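Local coordinates for uncharacterized protein YbaA (Shigella flexneri, PDB 2OKQ) that is of unknown function but forms a dimer of ferredoxin-like alpha+beta subunits whose antiparallel sheets join across the interface, at residues A[49-54]-A[60-65]; A[27-32]-A[105-110]; A[38-43]-A[64-69]. One frame throughout, in Å; residues are numbered along the deposited sequence.

Interaction 1 of 3, residues A[49-54]-A[60-65]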
ATOM      1  N   LYS A  49      -7.529  -7.208  14.893  1.00 33.55           N
ATOM      2  CA  LYS A  49      -6.853  -7.936  15.972  1.00 34.35           C
ATOM      3  C   LYS A  49      -5.337  -7.822  15.875  1.00 34.44           C
ATOM      4  O   LYS A  49      -4.665  -7.577  16.882  1.00 34.42           O
ATOM      5  CB  LYS A  49      -7.287  -9.401  15.992  1.00 35.81           C
ATOM      6  CG  LYS A  49      -8.744  -9.594  16.401  1.00 39.37           C
ATOM      7  CD  LYS A  49      -8.971 -10.957  17.044  1.00 44.35           C
ATOM      8  CE  LYS A  49     -10.316 -11.012  17.759  1.00 46.13           C
ATOM      9  NZ  LYS A  49     -11.466 -11.109  16.806  1.00 50.12           N
ATOM     10  N   ALA A  50      -4.802  -7.970  14.658  1.00 33.00           N
ATOM     11  CA  ALA A  50      -3.363  -7.853  14.432  1.00 31.98           C
ATOM     12  C   ALA A  50      -2.829  -6.444  14.651  1.00 31.18           C
ATOM     13  O   ALA A  50      -1.759  -6.287  15.221  1.00 30.94           O
ATOM     14  CB  ALA A  50      -2.983  -8.370  13.045  1.00 32.37           C
ATOM     15  N   ALA A  51      -3.568  -5.417  14.218  1.00 30.19           N
ATOM     16  CA  ALA A  51      -3.053  -4.042  14.222  1.00 29.33           C
ATOM     17  C   ALA A  51      -2.466  -3.542  15.553  1.00 29.24           C
ATOM     18  O   ALA A  51      -1.351  -3.050  15.566  1.00 27.42           O
ATOM     19  CB  ALA A  51      -4.094  -3.051  13.677  1.00 30.37           C
ATOM     20  N   PRO A  52      -3.219  -3.649  16.672  1.00 28.68           N
ATOM     21  CA  PRO A  52      -2.642  -3.223  17.961  1.00 27.90           C
ATOM     22  C   PRO A  52      -1.364  -3.988  18.364  1.00 27.11           C
ATOM     23  O   PRO A  52      -0.514  -3.428  19.061  1.00 26.16           O
ATOM     24  CB  PRO A  52      -3.768  -3.503  18.971  1.00 28.74           C
ATOM     25  CG  PRO A  52      -4.673  -4.472  18.298  1.00 29.48           C
ATOM     26  CD  PRO A  52      -4.605  -4.129  16.829  1.00 29.15           C
ATOM     27  N   LEU A  53      -1.224  -5.226  17.905  1.00 25.96           N
ATOM     28  CA  LEU A  53      -0.009  -6.008  18.174  1.00 25.88           C
ATOM     29  C   LEU A  53       1.177  -5.403  17.441  1.00 25.20           C
ATOM     30  O   LEU A  53       2.223  -5.172  18.027  1.00 24.87           O
ATOM     31  CB  LEU A  53      -0.188  -7.485  17.817  0.70 26.57           C
ATOM     32  CG  LEU A  53      -1.214  -8.253  18.664  0.70 27.45           C
ATOM     33  CD1 LEU A  53      -1.279  -9.687  18.218  0.70 29.65           C
ATOM     34  CD2 LEU A  53      -0.872  -8.167  20.147  0.70 31.45           C
ATOM     35  N   PHE A  54       0.996  -5.107  16.159  1.00 25.01           N
ATOM     36  CA  PHE A  54       2.070  -4.455  15.402  1.00 24.01           C
ATOM     37  C   PHE A  54       2.469  -3.138  16.047  1.00 23.86           C
ATOM     38  O   PHE A  54       3.647  -2.808  16.112  1.00 22.90           O
ATOM     39  CB  PHE A  54       1.629  -4.208  13.955  1.00 24.17           C
ATOM     40  CG  PHE A  54       1.836  -5.378  13.041  1.00 24.35           C
ATOM     41  CD1 PHE A  54       3.122  -5.793  12.697  1.00 25.47           C
ATOM     42  CD2 PHE A  54       0.757  -6.032  12.478  1.00 24.28           C
ATOM     43  CE1 PHE A  54       3.325  -6.868  11.822  1.00 24.86           C
ATOM     44  CE2 PHE A  54       0.947  -7.106  11.597  1.00 25.89           C
ATOM     45  CZ  PHE A  54       2.233  -7.529  11.281  1.00 28.04           C
ATOM     46  N   LEU A  60       4.096   2.285  13.342  1.00 16.41           N
ATOM     47  CA  LEU A  60       3.512   3.619  13.473  1.00 17.74           C
ATOM     48  C   LEU A  60       2.051   3.605  13.044  1.00 17.63           C
ATOM     49  O   LEU A  60       1.231   4.339  13.612  1.00 18.83           O
ATOM     50  CB  LEU A  60       4.278   4.633  12.621  1.00 18.09           C
ATOM     51  CG  LEU A  60       5.756   4.817  12.947  1.00 19.69           C
ATOM     52  CD1 LEU A  60       6.439   5.557  11.827  1.00 20.34           C
ATOM     53  CD2 LEU A  60       5.964   5.567  14.272  1.00 23.92           C
ATOM     54  N   ARG A  61       1.717   2.766  12.068  1.00 16.55           N
ATOM     55  CA  ARG A  61       0.387   2.833  11.467  1.00 15.75           C
ATOM     56  C   ARG A  61       0.181   1.581  10.661  1.00 15.71           C
ATOM     57  O   ARG A  61       1.144   1.057  10.077  1.00 16.44           O
ATOM     58  CB  ARG A  61       0.307   4.070  10.562  1.00 15.74           C
ATOM     59  CG  ARG A  61      -1.081   4.329   9.973  1.00 16.21           C
ATOM     60  CD  ARG A  61      -0.993   5.492   8.998  1.00 16.42           C
ATOM     61  NE  ARG A  61      -2.291   5.810   8.399  1.00 15.96           N
ATOM     62  CZ  ARG A  61      -2.400   6.438   7.237  1.00 16.75           C
ATOM     63  NH1 ARG A  61      -1.287   6.784   6.562  1.00 17.62           N
ATOM     64  NH2 ARG A  61      -3.601   6.692   6.728  1.00 14.33           N
ATOM     65  N   ILE A  62      -1.053   1.079  10.635  1.00 15.75           N
ATOM     66  CA  ILE A  62      -1.386  -0.109   9.851  1.00 16.92           C
ATOM     67  C   ILE A  62      -2.620   0.281   9.056  1.00 15.95           C
ATOM     68  O   ILE A  62      -3.598   0.760   9.640  1.00 15.80           O
ATOM     69  CB  ILE A  62      -1.735  -1.349  10.737  1.00 17.87           C
ATOM     70  CG1 ILE A  62      -0.523  -1.855  11.508  1.00 21.19           C
ATOM     71  CG2 ILE A  62      -2.233  -2.519   9.869  1.00 18.52           C
ATOM     72  CD1 ILE A  62      -0.143  -1.017  12.787  1.00 24.70           C
ATOM     73  N   VAL A  63      -2.557   0.112   7.737  1.00 14.79           N
ATOM     74  CA  VAL A  63      -3.665   0.528   6.871  1.00 14.04           C
ATOM     75  C   VAL A  63      -4.031  -0.628   5.948  1.00 15.08           C
ATOM     76  O   VAL A  63      -3.165  -1.243   5.368  1.00 15.42           O
ATOM     77  CB  VAL A  63      -3.295   1.787   6.001  1.00 13.31           C
ATOM     78  CG1 VAL A  63      -4.507   2.272   5.251  1.00 15.32           C
ATOM     79  CG2 VAL A  63      -2.720   2.960   6.837  1.00 12.46           C
ATOM     80  N   GLU A  64      -5.316  -0.957   5.825  1.00 16.35           N
ATOM     81  CA  GLU A  64      -5.744  -2.019   4.928  1.00 17.79           C
ATOM     82  C   GLU A  64      -6.845  -1.424   4.063  1.00 16.96           C
ATOM     83  O   GLU A  64      -7.778  -0.825   4.604  1.00 16.71           O
ATOM     84  CB  GLU A  64      -6.349  -3.171   5.721  1.00 19.95           C
ATOM     85  CG  GLU A  64      -5.401  -3.704   6.755  1.00 22.70           C
ATOM     86  CD  GLU A  64      -4.726  -4.968   6.350  1.00 25.69           C
ATOM     87  OE1 GLU A  64      -4.911  -5.449   5.215  1.00 25.71           O
ATOM     88  OE2 GLU A  64      -3.980  -5.489   7.198  1.00 33.44           O
ATOM     89  N   CYS A  65      -6.752  -1.613   2.751  1.00 15.69           N
ATOM     90  CA  CYS A  65      -7.644  -0.898   1.817  1.00 15.56           C
ATOM     91  C   CYS A  65      -8.252  -1.928   0.879  1.00 16.44           C
ATOM     92  O   CYS A  65      -7.532  -2.757   0.309  1.00 17.76           O
ATOM     93  CB  CYS A  65      -6.864   0.140   1.009  1.00 16.70           C
ATOM     94  SG  CYS A  65      -5.906   1.298   2.036  1.00 16.09           S
TER

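Interaction 2 of 3, residues A[27-32]-A[105-110]. With NA (sodium ion), chain C.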
ATOM      1  N   TYR A  27      10.290   3.616   6.810  1.00 13.67           N
ATOM      2  CA  TYR A  27      10.276   2.264   6.215  1.00 13.69           C
ATOM      3  C   TYR A  27       8.850   1.738   6.181  1.00 13.14           C
ATOM      4  O   TYR A  27       8.073   1.952   7.119  1.00 15.07           O
ATOM      5  CB  TYR A  27      11.152   1.307   7.020  1.00 14.92           C
ATOM      6  CG  TYR A  27      11.593   0.079   6.254  1.00 13.67           C
ATOM      7  CD1 TYR A  27      12.751   0.128   5.485  1.00 14.56           C
ATOM      8  CD2 TYR A  27      10.878  -1.121   6.320  1.00 14.50           C
ATOM      9  CE1 TYR A  27      13.207  -0.981   4.787  1.00 12.94           C
ATOM     10  CE2 TYR A  27      11.319  -2.266   5.589  1.00 13.36           C
ATOM     11  CZ  TYR A  27      12.502  -2.162   4.850  1.00 15.52           C
ATOM     12  OH  TYR A  27      13.005  -3.210   4.130  1.00 16.19           O
ATOM     13  N   VAL A  28       8.516   1.023   5.109  1.00 12.08           N
ATOM     14  CA  VAL A  28       7.146   0.520   4.916  1.00 12.53           C
ATOM     15  C   VAL A  28       7.173  -0.939   4.524  1.00 13.50           C
ATOM     16  O   VAL A  28       7.928  -1.290   3.642  1.00 13.75           O
ATOM     17  CB  VAL A  28       6.443   1.314   3.792  1.00 14.10           C
ATOM     18  CG1 VAL A  28       5.104   0.662   3.435  1.00 13.38           C
ATOM     19  CG2 VAL A  28       6.182   2.742   4.286  1.00 14.27           C
ATOM     20  N   ASP A  29       6.341  -1.769   5.156  1.00 12.73           N
ATOM     21  CA  ASP A  29       6.102  -3.127   4.658  1.00 13.80           C
ATOM     22  C   ASP A  29       4.834  -3.045   3.844  1.00 13.59           C
ATOM     23  O   ASP A  29       3.813  -2.617   4.359  1.00 14.14           O
ATOM     24  CB  ASP A  29       5.889  -4.102   5.815  1.00 14.00           C
ATOM     25  CG  ASP A  29       7.176  -4.780   6.247  1.00 16.84           C
ATOM     26  OD1 ASP A  29       8.241  -4.446   5.684  1.00 15.33           O
ATOM     27  OD2 ASP A  29       7.098  -5.670   7.107  1.00 17.46           O
ATOM     28  N   GLY A  30       4.930  -3.397   2.569  1.00 13.80           N
ATOM     29  CA  GLY A  30       3.752  -3.358   1.675  1.00 14.44           C
ATOM     30  C   GLY A  30       3.206  -4.749   1.442  1.00 15.47           C
ATOM     31  O   GLY A  30       3.987  -5.722   1.353  1.00 14.24           O
ATOM     32  N   PHE A  31       1.874  -4.865   1.360  1.00 15.67           N
ATOM     33  CA  PHE A  31       1.214  -6.164   1.158  1.00 15.63           C
ATOM     34  C   PHE A  31       0.145  -5.952   0.092  1.00 16.88           C
ATOM     35  O   PHE A  31      -0.539  -4.922   0.097  1.00 17.49           O
ATOM     36  CB  PHE A  31       0.491  -6.698   2.412  1.00 15.28           C
ATOM     37  CG  PHE A  31       1.340  -6.835   3.661  1.00 17.69           C
ATOM     38  CD1 PHE A  31       1.723  -8.088   4.121  1.00 19.36           C
ATOM     39  CD2 PHE A  31       1.683  -5.716   4.423  1.00 20.00           C
ATOM     40  CE1 PHE A  31       2.456  -8.227   5.327  1.00 21.57           C
ATOM     41  CE2 PHE A  31       2.426  -5.848   5.606  1.00 18.74           C
ATOM     42  CZ  PHE A  31       2.824  -7.110   6.044  1.00 19.82           C
ATOM     43  N   VAL A  32       0.030  -6.894  -0.835  1.00 15.95           N
ATOM     44  CA  VAL A  32      -1.142  -6.962  -1.724  1.00 16.45           C
ATOM     45  C   VAL A  32      -1.662  -8.379  -1.591  1.00 16.30           C
ATOM     46  O   VAL A  32      -0.899  -9.339  -1.709  1.00 16.40           O
ATOM     47  CB  VAL A  32      -0.828  -6.623  -3.182  1.00 16.20           C
ATOM     48  CG1 VAL A  32      -2.148  -6.483  -4.016  1.00 18.17           C
ATOM     49  CG2 VAL A  32      -0.032  -5.323  -3.283  1.00 18.96           C
ATOM     50  N   ALA A 105      12.722  -5.990  13.892  1.00 18.44           N
ATOM     51  CA  ALA A 105      12.416  -6.400  15.287  1.00 18.51           C
ATOM     52  C   ALA A 105      10.942  -6.747  15.458  1.00 19.71           C
ATOM     53  O   ALA A 105      10.590  -7.791  16.036  1.00 20.14           O
ATOM     54  CB  ALA A 105      12.818  -5.312  16.266  1.00 19.75           C
ATOM     55  N   ALA A 106      10.077  -5.875  14.938  1.00 19.27           N
ATOM     56  CA  ALA A 106       8.630  -6.082  15.007  1.00 18.61           C
ATOM     57  C   ALA A 106       8.192  -7.397  14.363  1.00 19.14           C
ATOM     58  O   ALA A 106       7.439  -8.163  14.974  1.00 19.80           O
ATOM     59  CB  ALA A 106       7.884  -4.872  14.373  1.00 19.58           C
ATOM     60  N   ASN A 107       8.663  -7.672  13.142  1.00 18.01           N
ATOM     61  CA  ASN A 107       8.313  -8.895  12.434  1.00 18.04           C
ATOM     62  C   ASN A 107       8.824 -10.149  13.147  1.00 19.02           C
ATOM     63  O   ASN A 107       8.117 -11.156  13.226  1.00 19.15           O
ATOM     64  CB  ASN A 107       8.767  -8.856  10.977  1.00 17.57           C
ATOM     65  CG  ASN A 107       7.980  -7.845  10.164  1.00 20.93           C
ATOM     66  OD1 ASN A 107       6.818  -7.562  10.473  1.00 19.85           O
ATOM     67  ND2 ASN A 107       8.608  -7.286   9.137  1.00 16.68           N
ATOM     68  N   GLN A 108      10.022 -10.069  13.712  1.00 19.30           N
ATOM     69  CA  GLN A 108      10.548 -11.204  14.476  1.00 21.28           C
ATOM     70  C   GLN A 108       9.664 -11.511  15.694  1.00 22.94           C
ATOM     71  O   GLN A 108       9.336 -12.689  15.953  1.00 22.70           O
ATOM     72  CB  GLN A 108      11.988 -10.940  14.921  1.00 21.04           C
ATOM     73  CG  GLN A 108      12.773 -12.240  15.215  1.00 21.48           C
ATOM     74  CD  GLN A 108      13.151 -13.000  13.958  1.00 21.51           C
ATOM     75  OE1 GLN A 108      13.914 -12.506  13.135  1.00 21.56           O
ATOM     76  NE2 GLN A 108      12.597 -14.206  13.786  1.00 22.98           N
ATOM     77  N   LYS A 109       9.287 -10.458  16.413  1.00 24.97           N
ATOM     78  CA  LYS A 109       8.374 -10.554  17.563  1.00 28.67           C
ATOM     79  C   LYS A 109       7.018 -11.121  17.186  1.00 30.38           C
ATOM     80  O   LYS A 109       6.523 -12.035  17.845  1.00 29.91           O
ATOM     81  CB  LYS A 109       8.167  -9.198  18.228  1.00 29.51           C
ATOM     82  CG  LYS A 109       9.362  -8.651  18.947  1.00 32.18           C
ATOM     83  CD  LYS A 109       9.042  -7.277  19.488  1.00 37.65           C
ATOM     84  CE  LYS A 109      10.263  -6.641  20.099  1.00 41.34           C
ATOM     85  NZ  LYS A 109       9.980  -5.227  20.468  1.00 46.23           N
ATOM     86  N   MET A 110       6.428 -10.568  16.129  0.60 30.93           N
ATOM     87  CA  MET A 110       5.141 -11.018  15.636  0.60 32.21           C
ATOM     88  C   MET A 110       5.155 -12.528  15.443  0.60 33.11           C
ATOM     89  O   MET A 110       4.250 -13.220  15.902  0.60 33.44           O
ATOM     90  CB  MET A 110       4.781 -10.295  14.330  0.60 31.91           C
ATOM     91  CG  MET A 110       3.429 -10.666  13.753  0.60 33.26           C
ATOM     92  SD  MET A 110       2.065 -10.380  14.896  0.60 35.14           S
ATOM     93  CE  MET A 110       1.837  -8.608  14.786  0.60 34.04           C
TER
HETATM   94 NA    NA C 118      14.257 -12.013  11.034  1.00 18.44          NA
HETATM   95  O   HOH W   1       5.284  -5.755   9.156  1.00 18.90           O
HETATM   96  O   HOH W   2      13.023  -9.871  11.183  1.00 20.70           O

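Interaction 3 of 3, residues A[38-43]-A[64-69]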
ATOM      1  N   ASP A  38     -16.761 -12.494  -0.035  1.00 39.55           N
ATOM      2  CA  ASP A  38     -17.687 -12.789   1.052  1.00 41.94           C
ATOM      3  C   ASP A  38     -16.970 -12.895   2.403  1.00 42.54           C
ATOM      4  O   ASP A  38     -17.615 -13.082   3.438  1.00 43.55           O
ATOM      5  CB  ASP A  38     -18.434 -14.093   0.760  1.00 42.86           C
ATOM      6  CG  ASP A  38     -17.497 -15.225   0.408  1.00 45.65           C
ATOM      7  OD1 ASP A  38     -17.305 -16.130   1.247  1.00 49.66           O
ATOM      8  OD2 ASP A  38     -16.933 -15.195  -0.709  1.00 50.58           O
ATOM      9  N   LYS A  39     -15.642 -12.785   2.398  1.00 42.71           N
ATOM     10  CA  LYS A  39     -14.875 -12.830   3.649  1.00 42.60           C
ATOM     11  C   LYS A  39     -14.334 -11.460   4.076  1.00 42.21           C
ATOM     12  O   LYS A  39     -13.414 -11.378   4.892  1.00 42.26           O
ATOM     13  CB  LYS A  39     -13.739 -13.856   3.570  1.00 43.06           C
ATOM     14  CG  LYS A  39     -14.169 -15.315   3.352  1.00 45.08           C
ATOM     15  CD  LYS A  39     -15.179 -15.818   4.384  1.00 49.45           C
ATOM     16  CE  LYS A  39     -15.653 -17.224   4.028  1.00 51.59           C
ATOM     17  NZ  LYS A  39     -17.107 -17.439   4.316  1.00 53.66           N
ATOM     18  N   LYS A  40     -14.924 -10.393   3.538  1.00 41.42           N
ATOM     19  CA  LYS A  40     -14.494  -9.032   3.840  1.00 40.59           C
ATOM     20  C   LYS A  40     -14.508  -8.734   5.337  1.00 40.91           C
ATOM     21  O   LYS A  40     -13.545  -8.180   5.868  1.00 40.17           O
ATOM     22  CB  LYS A  40     -15.356  -8.020   3.090  1.00 40.60           C
ATOM     23  CG  LYS A  40     -14.926  -6.578   3.273  1.00 38.20           C
ATOM     24  CD  LYS A  40     -15.736  -5.657   2.383  1.00 36.51           C
ATOM     25  CE  LYS A  40     -15.187  -4.246   2.416  1.00 36.10           C
ATOM     26  NZ  LYS A  40     -16.004  -3.346   1.568  1.00 36.99           N
ATOM     27  N   ASP A  41     -15.595  -9.110   6.009  1.00 40.97           N
ATOM     28  CA  ASP A  41     -15.738  -8.876   7.454  1.00 41.40           C
ATOM     29  C   ASP A  41     -14.744  -9.693   8.266  1.00 40.40           C
ATOM     30  O   ASP A  41     -14.128  -9.176   9.195  1.00 40.91           O
ATOM     31  CB  ASP A  41     -17.160  -9.189   7.922  1.00 41.90           C
ATOM     32  CG  ASP A  41     -18.133  -8.087   7.596  1.00 45.32           C
ATOM     33  OD1 ASP A  41     -17.930  -6.945   8.076  1.00 49.58           O
ATOM     34  OD2 ASP A  41     -19.114  -8.360   6.870  1.00 49.97           O
ATOM     35  N   ALA A  42     -14.590 -10.966   7.910  1.00 39.60           N
ATOM     36  CA  ALA A  42     -13.630 -11.835   8.580  1.00 38.98           C
ATOM     37  C   ALA A  42     -12.233 -11.236   8.482  1.00 38.19           C
ATOM     38  O   ALA A  42     -11.470 -11.224   9.456  1.00 38.10           O
ATOM     39  CB  ALA A  42     -13.655 -13.225   7.959  1.00 39.18           C
ATOM     40  N   TYR A  43     -11.912 -10.734   7.293  1.00 37.04           N
ATOM     41  CA  TYR A  43     -10.608 -10.152   7.046  1.00 35.83           C
ATOM     42  C   TYR A  43     -10.404  -8.895   7.881  1.00 35.62           C
ATOM     43  O   TYR A  43      -9.367  -8.741   8.528  1.00 35.66           O
ATOM     44  CB  TYR A  43     -10.418  -9.854   5.552  1.00 34.73           C
ATOM     45  CG  TYR A  43      -9.029  -9.371   5.257  1.00 33.16           C
ATOM     46  CD1 TYR A  43      -8.006 -10.270   4.978  1.00 32.60           C
ATOM     47  CD2 TYR A  43      -8.726  -8.006   5.289  1.00 33.61           C
ATOM     48  CE1 TYR A  43      -6.704  -9.818   4.723  1.00 32.22           C
ATOM     49  CE2 TYR A  43      -7.438  -7.548   5.033  1.00 30.74           C
ATOM     50  CZ  TYR A  43      -6.434  -8.457   4.757  1.00 31.75           C
ATOM     51  OH  TYR A  43      -5.159  -8.002   4.507  1.00 31.67           O
ATOM     52  N   GLU A  64      -5.316  -0.957   5.825  1.00 16.35           N
ATOM     53  CA  GLU A  64      -5.744  -2.019   4.928  1.00 17.79           C
ATOM     54  C   GLU A  64      -6.845  -1.424   4.063  1.00 16.96           C
ATOM     55  O   GLU A  64      -7.778  -0.825   4.604  1.00 16.71           O
ATOM     56  CB  GLU A  64      -6.349  -3.171   5.721  1.00 19.95           C
ATOM     57  CG  GLU A  64      -5.401  -3.704   6.755  1.00 22.70           C
ATOM     58  CD  GLU A  64      -4.726  -4.968   6.350  1.00 25.69           C
ATOM     59  OE1 GLU A  64      -4.911  -5.449   5.215  1.00 25.71           O
ATOM     60  OE2 GLU A  64      -3.980  -5.489   7.198  1.00 33.44           O
ATOM     61  N   CYS A  65      -6.752  -1.613   2.751  1.00 15.69           N
ATOM     62  CA  CYS A  65      -7.644  -0.898   1.817  1.00 15.56           C
ATOM     63  C   CYS A  65      -8.252  -1.928   0.879  1.00 16.44           C
ATOM     64  O   CYS A  65      -7.532  -2.757   0.309  1.00 17.76           O
ATOM     65  CB  CYS A  65      -6.864   0.140   1.009  1.00 16.70           C
ATOM     66  SG  CYS A  65      -5.906   1.298   2.036  1.00 16.09           S
ATOM     67  N   TRP A  66      -9.563  -1.844   0.687  1.00 16.00           N
ATOM     68  CA  TRP A  66     -10.300  -2.852  -0.108  1.00 16.30           C
ATOM     69  C   TRP A  66     -10.592  -2.289  -1.487  1.00 16.32           C
ATOM     70  O   TRP A  66     -10.927  -1.103  -1.621  1.00 17.46           O
ATOM     71  CB  TRP A  66     -11.628  -3.136   0.609  1.00 19.01           C
ATOM     72  CG  TRP A  66     -12.404  -4.303   0.091  1.00 20.34           C
ATOM     73  CD1 TRP A  66     -13.410  -4.267  -0.852  1.00 24.93           C
ATOM     74  CD2 TRP A  66     -12.266  -5.673   0.483  1.00 22.13           C
ATOM     75  NE1 TRP A  66     -13.902  -5.536  -1.061  1.00 25.64           N
ATOM     76  CE2 TRP A  66     -13.216  -6.418  -0.263  1.00 24.03           C
ATOM     77  CE3 TRP A  66     -11.446  -6.346   1.407  1.00 21.90           C
ATOM     78  CZ2 TRP A  66     -13.364  -7.805  -0.121  1.00 22.48           C
ATOM     79  CZ3 TRP A  66     -11.581  -7.746   1.538  1.00 23.37           C
ATOM     80  CH2 TRP A  66     -12.540  -8.453   0.776  1.00 23.40           C
ATOM     81  N   ALA A  67     -10.489  -3.133  -2.514  1.00 16.22           N
ATOM     82  CA  ALA A  67     -10.650  -2.702  -3.911  1.00 17.02           C
ATOM     83  C   ALA A  67     -11.894  -1.850  -4.068  1.00 18.16           C
ATOM     84  O   ALA A  67     -12.974  -2.196  -3.551  1.00 18.11           O
ATOM     85  CB  ALA A  67     -10.749  -3.945  -4.840  1.00 17.78           C
ATOM     86  N   SER A  68     -11.740  -0.732  -4.769  1.00 15.27           N
ATOM     87  CA  SER A  68     -12.880   0.141  -5.088  1.00 16.41           C
ATOM     88  C   SER A  68     -12.976   0.388  -6.578  1.00 17.87           C
ATOM     89  O   SER A  68     -14.040   0.198  -7.190  1.00 18.30           O
ATOM     90  CB  SER A  68     -12.802   1.473  -4.327  1.00 16.85           C
ATOM     91  OG  SER A  68     -13.599   2.461  -4.975  1.00 17.86           O
ATOM     92  N   ASP A  69     -11.863   0.798  -7.170  1.00 16.11           N
ATOM     93  CA  ASP A  69     -11.790   1.103  -8.597  1.00 17.04           C
ATOM     94  C   ASP A  69     -10.447   0.625  -9.132  1.00 17.50           C
ATOM     95  O   ASP A  69      -9.483   1.394  -9.250  1.00 17.39           O
ATOM     96  CB  ASP A  69     -12.001   2.603  -8.840  1.00 15.28           C
ATOM     97  CG  ASP A  69     -11.919   2.984 -10.318  1.00 21.81           C
ATOM     98  OD1 ASP A  69     -12.185   2.116 -11.196  1.00 20.80           O
ATOM     99  OD2 ASP A  69     -11.578   4.150 -10.591  1.00 21.67           O
TER

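Interaction 1 of 3, residues A[49-54]-A[60-65]
The ring of Phe-54 is approached obliquely by CG1 of Ile-62, but the closest touch between the two is made at the root of the aromatic side chain, where Phe-54 CB lies 3.8 Å from Ile-62 CD1. The guanidinium of Arg-61 points off the other side of the strand to salt bridges with Glu-96 and with Asp-140 of the second subunit, and one of its faces takes Val-63 CG2, set toward the rim and 3.3 Å above the plane. Ile-62 carries the strand's side of the contact. Its CG1 branch stands anti to the carbonyl carbon and the chain then turns at chi2 (78°), a bend that brings the end of the branch to the helix. There Ile-62 CD1 lies 3.6 Å from Ala-51 O. The beta carbons meet more loosely, Ala-51 CB being 4.1 Å from Ile-62 CB. The small alanine brings helix and strand close, with 6.1 Å between Ala-51 CA and Ile-62 CA. Beyond the two segments, the side chain of Phe-54 packs on Ile-95 and Tyr-97 of strand 88-97. This buried, largely apolar seam presses helix 40-56 onto the strand that follows it, as in the first split beta-alpha-beta unit of a ferredoxin-like fold, with strand 88-97 between its two strands.

Interaction 2 of 3, residues A[27-32]-A[105-110]
A water-bridged carboxylate-amide pair joins Asp-29, on an inner strand of the sheet, to Asn-107 on the helix packed over it. Asn-107 ND2 donates to Asp-29 OD2 at 3.0 Å, and the bond is nearly straight, with an N-H...O angle of 164°. The donor reaches the syn lone pair of OD2, and the acceptor lies in the amide plane. The two side chains come from opposite directions and meet almost flat, carboxylate and amide planes being only 13° apart.

A single water also bridges the pair. It donates both to Asp-29 OD2, at 2.7 Å, and to Asn-107 OD1, also at 2.7 Å, so both ends of the amide are engaged and its rotation is defined. OD2 is the hub, because the hydroxyl of Tyr-132 bonds to it as well. The other carboxylate oxygen, OD1, forms a salt bridge with Arg-103 NE, one turn before Asn-107 on the same helix. The buried carboxylate, probably charged given its arginine partner, is thus met by several polar groups, two of them from one helix.

The next residue, Gln-108, turns elsewhere. Its chain bends at chi2 (73°) and presents Gln-108 OE1 to a sodium ion at 2.2 Å, with a water 2.5 Å from the metal as a further ligand. This residue also touches a neighbouring molecule in the crystal, and a biological role for the ion here is not established.

Strand 27-36 runs between strand 88-97, where Ile-95 pairs with Asp-29, and strand 131-140, bonded to the flanking Val-28 and Gly-30. Helix 100-111 packs on the same face as helix 40-56, its Met-110 meeting Leu-53.

Interaction 3 of 3, residues A[38-43]-A[64-69]
Lys-40 lays its whole aliphatic chain over one face of the Trp-66 indole. CG stands anti to the backbone N (chi1 -176°) and every later torsion is extended, which lays the carbons one after another along the ring system. Lys-40 CB sits at the six-membered ring, 3.7 Å from Trp-66 CH2, while its CE reaches the five-membered ring in a CH-pi contact, 3.6 Å from the centroid and almost on the normal. Lys-40 NZ ends over the same ring of Trp-66, 4.0 Å from the centroid, as a cation-pi partner.

One turn on, Tyr-43 OH donates to Glu-64 OE1 at 2.7 Å. The carboxylate oxygen lies in the plane of the phenol ring at its edge, yet the hydroxyl meets OE1 from the syn side and 29° out of the carboxylate plane, the ring and carboxylate planes being steeply inclined (78°). A bend at chi2 (-102°) turns the acid of Glu-64 toward the ring.

Helix 40-56 thereby fastens its first turn to strand 61-67. Trp-66 and Tyr-43 both pack on Val-35 of strand 27-36, and the backbone of strand 61-67 pairs with an antiparallel strand of the second subunit.

In the fold
Interactions 1 and 3 join the same two elements, helix 40-56 and strand 61-67, with centres about 15 Å apart: interaction 3 at the start of the helix, interaction 1 nearer its end, with Glu-64 and Cys-65 in both. Both fall within the chain between the two segments of interaction 2, which ties strand 27-36 to helix 100-111. The centre of interaction 2 is about 10 Å from that of interaction 1, which it touches through the Phe-54 side chain, and about 20 Å from that of interaction 3, across the chain's centre. Together they hold both helices to one antiparallel sheet, which continues into the second subunit from strand 61-67.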